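Local structure of haloacid dehalogenase-like hydrolase (Salmonella enterica subsp. enterica serovar Typhi, 4EZE) at residues I25-F37 against L87-K101. The protein probably hydrolyses O-phosphoserine to serine and phosphate, the last step of serine biosynthesis, as a magnesium-dependent phosphatase of the HAD superfamily. Sequence-based numbering, arbitrary orientation.
Sequences IIYFITTQDIDTF and LRELSLQWQFDFFIK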
loop_
_atom_site.group_PDB
_atom_site.type_symbol
_atom_site.label_atom_id
_atom_site.label_comp_id
_atom_site.label_asym_id
_atom_site.label_seq_id
_atom_site.Cartn_x
_atom_site.Cartn_y
_atom_site.Cartn_z
ATOM N N ILE A 25 0.797 20.539 -9.368
ATOM C CA ILE A 25 -0.304 19.846 -10.005
ATOM C C ILE A 25 -0.983 18.926 -8.997
ATOM O O ILE A 25 -0.324 18.256 -8.200
ATOM C CB ILE A 25 0.204 19.014 -11.186
ATOM C CG1 ILE A 25 0.632 19.964 -12.308
ATOM C CG2 ILE A 25 -0.878 18.053 -11.661
ATOM C CD1 ILE A 25 1.745 19.446 -13.196
ATOM N N ILE A 26 -2.306 18.936 -9.020
ATOM C CA ILE A 26 -3.108 18.078 -8.178
ATOM C C ILE A 26 -4.118 17.419 -9.084
ATOM O O ILE A 26 -4.767 18.107 -9.884
ATOM C CB ILE A 26 -3.919 18.891 -7.158
ATOM C CG1 ILE A 26 -2.982 19.657 -6.226
ATOM C CG2 ILE A 26 -4.845 17.969 -6.385
ATOM C CD1 ILE A 26 -3.690 20.466 -5.166
ATOM N N TYR A 27 -4.230 16.097 -8.985
ATOM C CA TYR A 27 -5.278 15.372 -9.715
ATOM C C TYR A 27 -6.405 15.028 -8.764
ATOM O O TYR A 27 -6.155 14.618 -7.633
ATOM C CB TYR A 27 -4.742 14.049 -10.268
ATOM C CG TYR A 27 -3.499 14.148 -11.124
ATOM C CD1 TYR A 27 -3.587 14.477 -12.472
ATOM C CD2 TYR A 27 -2.238 13.870 -10.591
ATOM C CE1 TYR A 27 -2.453 14.545 -13.273
ATOM C CE2 TYR A 27 -1.103 13.934 -11.382
ATOM C CZ TYR A 27 -1.217 14.279 -12.724
ATOM O OH TYR A 27 -0.101 14.331 -13.525
ATOM N N PHE A 28 -7.638 15.148 -9.225
ATOM C CA PHE A 28 -8.776 14.818 -8.407
ATOM C C PHE A 28 -9.558 13.720 -9.076
ATOM O O PHE A 28 -9.873 13.828 -10.247
ATOM C CB PHE A 28 -9.711 16.011 -8.294
ATOM C CG PHE A 28 -9.128 17.150 -7.544
ATOM C CD1 PHE A 28 -9.249 17.216 -6.174
ATOM C CD2 PHE A 28 -8.466 18.163 -8.212
ATOM C CE1 PHE A 28 -8.704 18.275 -5.479
ATOM C CE2 PHE A 28 -7.922 19.219 -7.525
ATOM C CZ PHE A 28 -8.025 19.267 -6.158
ATOM N N ILE A 29 -9.909 12.683 -8.326
ATOM C CA ILE A 29 -10.718 11.609 -8.882
ATOM C C ILE A 29 -11.964 11.410 -8.051
ATOM O O ILE A 29 -11.891 11.140 -6.845
ATOM C CB ILE A 29 -9.966 10.264 -8.879
ATOM C CG1 ILE A 29 -8.604 10.398 -9.572
ATOM C CG2 ILE A 29 -10.827 9.195 -9.523
ATOM C CD1 ILE A 29 -7.486 10.848 -8.648
ATOM N N THR A 30 -13.108 11.469 -8.710
ATOM C CA THR A 30 -14.350 11.416 -8.014
ATOM C C THR A 30 -15.433 10.760 -8.858
ATOM O O THR A 30 -15.336 10.770 -10.071
ATOM C CB THR A 30 -14.791 12.844 -7.715
ATOM O OG1 THR A 30 -15.964 12.796 -6.917
ATOM C CG2 THR A 30 -15.092 13.592 -9.020
ATOM N N THR A 31 -16.479 10.209 -8.227
ATOM C CA THR A 31 -17.655 9.728 -8.989
ATOM C C THR A 31 -18.664 10.835 -9.316
ATOM O O THR A 31 -19.594 10.617 -10.103
ATOM C CB THR A 31 -18.403 8.614 -8.253
ATOM O OG1 THR A 31 -18.740 9.081 -6.934
ATOM C CG2 THR A 31 -17.509 7.343 -8.165
ATOM N N GLN A 32 -18.474 12.009 -8.710
ATOM C CA GLN A 32 -19.352 13.153 -8.926
ATOM C C GLN A 32 -19.147 13.705 -10.336
ATOM O O GLN A 32 -18.027 13.684 -10.852
ATOM C CB GLN A 32 -19.100 14.237 -7.855
ATOM C CG GLN A 32 -19.729 15.583 -8.188
ATOM C CD GLN A 32 -19.993 16.507 -6.988
ATOM O OE1 GLN A 32 -21.020 17.186 -6.961
ATOM N NE2 GLN A 32 -19.068 16.557 -6.009
ATOM N N ASP A 33 -20.229 14.143 -10.976
ATOM C CA ASP A 33 -20.128 14.800 -12.282
ATOM C C ASP A 33 -18.935 15.764 -12.206
ATOM O O ASP A 33 -18.854 16.599 -11.297
ATOM C CB ASP A 33 -21.433 15.569 -12.578
ATOM C CG ASP A 33 -21.359 16.413 -13.857
ATOM O OD1 ASP A 33 -21.664 15.887 -14.951
ATOM O OD2 ASP A 33 -21.028 17.617 -13.769
ATOM N N ILE A 34 -18.000 15.658 -13.137
ATOM C CA ILE A 34 -16.778 16.470 -13.044
ATOM C C ILE A 34 -16.970 17.995 -13.150
ATOM O O ILE A 34 -16.281 18.770 -12.471
ATOM C CB ILE A 34 -15.690 15.966 -14.009
ATOM C CG1 ILE A 34 -15.266 14.554 -13.595
ATOM C CG2 ILE A 34 -14.479 16.888 -13.992
ATOM C CD1 ILE A 34 -14.220 13.940 -14.498
ATOM N N ASP A 35 -17.933 18.437 -13.947
ATOM C CA ASP A 35 -18.219 19.865 -14.009
ATOM C C ASP A 35 -18.821 20.380 -12.711
ATOM O O ASP A 35 -18.410 21.424 -12.190
ATOM C CB ASP A 35 -19.133 20.156 -15.192
ATOM C CG ASP A 35 -18.447 19.892 -16.511
ATOM O OD1 ASP A 35 -19.132 19.394 -17.420
ATOM O OD2 ASP A 35 -17.219 20.161 -16.633
ATOM N N THR A 36 -19.784 19.639 -12.173
ATOM C CA THR A 36 -20.335 19.969 -10.854
ATOM C C THR A 36 -19.225 20.034 -9.819
ATOM O O THR A 36 -19.223 20.883 -8.934
ATOM C CB THR A 36 -21.371 18.928 -10.393
ATOM O OG1 THR A 36 -22.316 18.704 -11.443
ATOM C CG2 THR A 36 -22.102 19.412 -9.145
ATOM N N PHE A 37 -18.272 19.115 -9.926
ATOM C CA PHE A 37 -17.241 19.002 -8.910
ATOM C C PHE A 37 -16.243 20.143 -9.042
ATOM O O PHE A 37 -15.732 20.680 -8.057
ATOM C CB PHE A 37 -16.533 17.645 -9.032
ATOM C CG PHE A 37 -15.327 17.505 -8.136
ATOM C CD1 PHE A 37 -15.475 17.194 -6.799
ATOM C CD2 PHE A 37 -14.047 17.666 -8.642
ATOM C CE1 PHE A 37 -14.363 17.061 -5.979
ATOM C CE2 PHE A 37 -12.931 17.542 -7.822
ATOM C CZ PHE A 37 -13.095 17.234 -6.490
ATOM N N LEU A 87 -7.591 20.298 2.201
ATOM C CA LEU A 87 -7.960 19.507 1.028
ATOM C C LEU A 87 -8.380 18.073 1.462
ATOM O O LEU A 87 -9.458 17.567 1.104
ATOM C CB LEU A 87 -6.797 19.492 0.038
ATOM C CG LEU A 87 -7.133 19.028 -1.386
ATOM C CD1 LEU A 87 -8.354 19.732 -1.935
ATOM C CD2 LEU A 87 -5.953 19.238 -2.317
ATOM N N ARG A 88 -7.541 17.468 2.286
ATOM C CA ARG A 88 -7.760 16.145 2.831
ATOM C C ARG A 88 -9.086 16.046 3.568
ATOM O O ARG A 88 -9.869 15.148 3.307
ATOM C CB ARG A 88 -6.618 15.761 3.776
ATOM C CG ARG A 88 -6.797 14.359 4.398
ATOM C CD ARG A 88 -6.942 13.284 3.306
ATOM N NE ARG A 88 -5.690 13.092 2.557
ATOM C CZ ARG A 88 -5.582 12.577 1.322
ATOM N NH1 ARG A 88 -6.661 12.201 0.617
ATOM N NH2 ARG A 88 -4.368 12.451 0.779
ATOM N N GLU A 89 -9.347 16.961 4.490
ATOM C CA GLU A 89 -10.604 16.911 5.228
ATOM C C GLU A 89 -11.793 16.983 4.269
ATOM O O GLU A 89 -12.822 16.313 4.436
ATOM C CB GLU A 89 -10.672 18.063 6.237
ATOM C CG GLU A 89 -12.095 18.487 6.605
ATOM C CD GLU A 89 -12.127 19.774 7.427
ATOM O OE1 GLU A 89 -11.287 19.933 8.338
ATOM O OE2 GLU A 89 -12.992 20.636 7.170
ATOM N N LEU A 90 -11.634 17.822 3.261
ATOM C CA LEU A 90 -12.649 18.035 2.249
ATOM C C LEU A 90 -12.850 16.792 1.412
ATOM O O LEU A 90 -13.954 16.518 0.925
ATOM C CB LEU A 90 -12.196 19.175 1.355
ATOM C CG LEU A 90 -13.212 19.810 0.425
ATOM C CD1 LEU A 90 -14.430 20.248 1.217
ATOM C CD2 LEU A 90 -12.549 21.012 -0.212
ATOM N N SER A 91 -11.776 16.042 1.222
ATOM C CA SER A 91 -11.858 14.891 0.339
ATOM C C SER A 91 -12.583 13.809 1.090
ATOM O O SER A 91 -13.207 12.938 0.485
ATOM C CB SER A 91 -10.470 14.405 -0.053
ATOM O OG SER A 91 -9.836 13.715 1.023
ATOM N N LEU A 92 -12.497 13.852 2.418
ATOM C CA LEU A 92 -13.192 12.857 3.239
ATOM C C LEU A 92 -14.675 13.214 3.380
ATOM O O LEU A 92 -15.522 12.347 3.525
ATOM C CB LEU A 92 -12.526 12.684 4.610
ATOM C CG LEU A 92 -11.069 12.199 4.657
ATOM C CD1 LEU A 92 -10.711 11.894 6.106
ATOM C CD2 LEU A 92 -10.813 10.983 3.771
ATOM N N GLN A 93 -15.005 14.492 3.278
ATOM C CA GLN A 93 -16.400 14.886 3.436
ATOM C C GLN A 93 -17.128 14.730 2.126
ATOM O O GLN A 93 -18.285 14.313 2.092
ATOM C CB GLN A 93 -16.505 16.337 3.928
ATOM C CG GLN A 93 -17.467 16.535 5.077
ATOM C CD GLN A 93 -17.262 17.874 5.745
ATOM O OE1 GLN A 93 -16.965 18.869 5.081
ATOM N NE2 GLN A 93 -17.412 17.907 7.064
ATOM N N TRP A 94 -16.471 15.072 1.022
ATOM C CA TRP A 94 -17.120 14.846 -0.267
ATOM C C TRP A 94 -16.729 13.510 -0.880
ATOM O O TRP A 94 -17.181 13.187 -1.981
ATOM C CB TRP A 94 -16.768 15.939 -1.292
ATOM C CG TRP A 94 -16.969 17.326 -0.825
ATOM C CD1 TRP A 94 -17.517 17.725 0.355
ATOM C CD2 TRP A 94 -16.657 18.520 -1.554
ATOM N NE1 TRP A 94 -17.547 19.098 0.413
ATOM C CE2 TRP A 94 -17.031 19.607 -0.752
ATOM C CE3 TRP A 94 -16.094 18.769 -2.808
ATOM C CZ2 TRP A 94 -16.858 20.925 -1.161
ATOM C CZ3 TRP A 94 -15.927 20.079 -3.214
ATOM C CH2 TRP A 94 -16.308 21.138 -2.396
ATOM N N GLN A 95 -15.854 12.770 -0.204
ATOM C CA GLN A 95 -15.397 11.469 -0.696
ATOM C C GLN A 95 -14.799 11.523 -2.083
ATOM O O GLN A 95 -15.375 11.004 -3.022
ATOM C CB GLN A 95 -16.525 10.436 -0.625
ATOM C CG GLN A 95 -16.857 10.125 0.843
ATOM C CD GLN A 95 -17.851 9.007 1.080
ATOM O OE1 GLN A 95 -18.548 8.533 0.169
ATOM N NE2 GLN A 95 -17.937 8.586 2.342
ATOM N N PHE A 96 -13.636 12.152 -2.224
ATOM C CA PHE A 96 -12.911 11.994 -3.466
ATOM C C PHE A 96 -11.487 11.697 -3.091
ATOM O O PHE A 96 -11.068 11.924 -1.950
ATOM C CB PHE A 96 -13.006 13.246 -4.369
ATOM C CG PHE A 96 -12.505 14.484 -3.716
ATOM C CD1 PHE A 96 -11.146 14.789 -3.723
ATOM C CD2 PHE A 96 -13.378 15.322 -3.037
ATOM C CE1 PHE A 96 -10.661 15.928 -3.080
ATOM C CE2 PHE A 96 -12.912 16.463 -2.410
ATOM C CZ PHE A 96 -11.553 16.770 -2.431
ATOM N N ASP A 97 -10.742 11.160 -4.047
ATOM C CA ASP A 97 -9.323 10.962 -3.852
ATOM C C ASP A 97 -8.607 12.049 -4.612
ATOM O O ASP A 97 -9.152 12.633 -5.562
ATOM C CB ASP A 97 -8.896 9.589 -4.386
ATOM C CG ASP A 97 -9.173 8.477 -3.397
ATOM O OD1 ASP A 97 -8.716 8.627 -2.240
ATOM O OD2 ASP A 97 -9.843 7.473 -3.773
ATOM N N PHE A 98 -7.368 12.313 -4.230
ATOM C CA PHE A 98 -6.586 13.219 -5.049
ATOM C C PHE A 98 -5.133 12.857 -4.900
ATOM O O PHE A 98 -4.766 12.086 -4.001
ATOM C CB PHE A 98 -6.809 14.668 -4.603
ATOM C CG PHE A 98 -6.307 14.958 -3.199
ATOM C CD1 PHE A 98 -5.001 15.333 -2.981
ATOM C CD2 PHE A 98 -7.152 14.854 -2.105
ATOM C CE1 PHE A 98 -4.548 15.621 -1.709
ATOM C CE2 PHE A 98 -6.701 15.128 -0.831
ATOM C CZ PHE A 98 -5.408 15.515 -0.629
ATOM N N PHE A 99 -4.310 13.420 -5.778
ATOM C CA PHE A 99 -2.871 13.316 -5.641
ATOM C C PHE A 99 -2.217 14.636 -5.953
ATOM O O PHE A 99 -2.561 15.303 -6.938
ATOM C CB PHE A 99 -2.322 12.257 -6.575
ATOM C CG PHE A 99 -2.560 10.876 -6.094
ATOM C CD1 PHE A 99 -1.844 10.384 -5.015
ATOM C CD2 PHE A 99 -3.523 10.077 -6.686
ATOM C CE1 PHE A 99 -2.064 9.102 -4.549
ATOM C CE2 PHE A 99 -3.747 8.794 -6.222
ATOM C CZ PHE A 99 -3.014 8.307 -5.156
ATOM N N ILE A 100 -1.289 15.021 -5.093
ATOM C CA ILE A 100 -0.413 16.126 -5.398
ATOM C C ILE A 100 0.773 15.531 -6.122
ATOM O O ILE A 100 1.539 14.766 -5.554
ATOM C CB ILE A 100 0.042 16.852 -4.137
ATOM C CG1 ILE A 100 -1.132 17.635 -3.542
ATOM C CG2 ILE A 100 1.182 17.805 -4.463
ATOM C CD1 ILE A 100 -0.878 18.028 -2.102
ATOM N N LYS A 101 0.900 15.856 -7.399
ATOM C CA LYS A 101 1.964 15.284 -8.208
ATOM C C LYS A 101 3.338 15.516 -7.583
ATOM O O LYS A 101 3.735 16.640 -7.311
ATOM C CB LYS A 101 1.907 15.842 -9.617
ATOM C CG LYS A 101 2.970 15.293 -10.549
ATOM C CD LYS A 101 2.726 15.801 -11.965
ATOM C CE LYS A 101 3.833 15.408 -12.926
ATOM N NZ LYS A 101 3.404 15.649 -14.333
HETATM O O HOH W 1 3.325 19.549 -8.835
HETATM O O HOH W 2 1.200 16.108 -15.297
HETATM O O HOH W 3 -16.572 14.196 -4.721
#
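The F96 ring has a neighbour on each face: F37 turns an edge onto one in a T-shaped pair, centroids 5.1 Å apart and planes at 70°, while S91 CA lies over the opposite face, toward the rim. CE1 of F37 makes the close approach, 3.6 Å from F96 CD2, and the same CE1 also meets the indole edge of W94, 4.0 Å from W94 CE3. F28 lies alongside F96 with its plane inclined at 63°; I26 CG2 sits over one face of the F28 ring, and L87 CD1 comes in at its edge. F96 takes the crowded position between backbone N and carbonyl carbon (chi1 58°), which sets its ring between F37 and the helix. Strand 25-29, which carries I26 and F28, pairs antiparallel with residues 97-101 through five backbone hydrogen bonds, from K101 N to I25 O through D97 N to I29 O. At the other end the extended K101 side chain passes Y27, CD 3.5 Å from Y27 OH; its NZ forms a salt bridge with D315. Strand 25-29 lies between edge strand 97-100 and strand 67-75 in a four-stranded antiparallel sheet, with helices 34-45 and 81-93 packed on the face carrying I26 and F28.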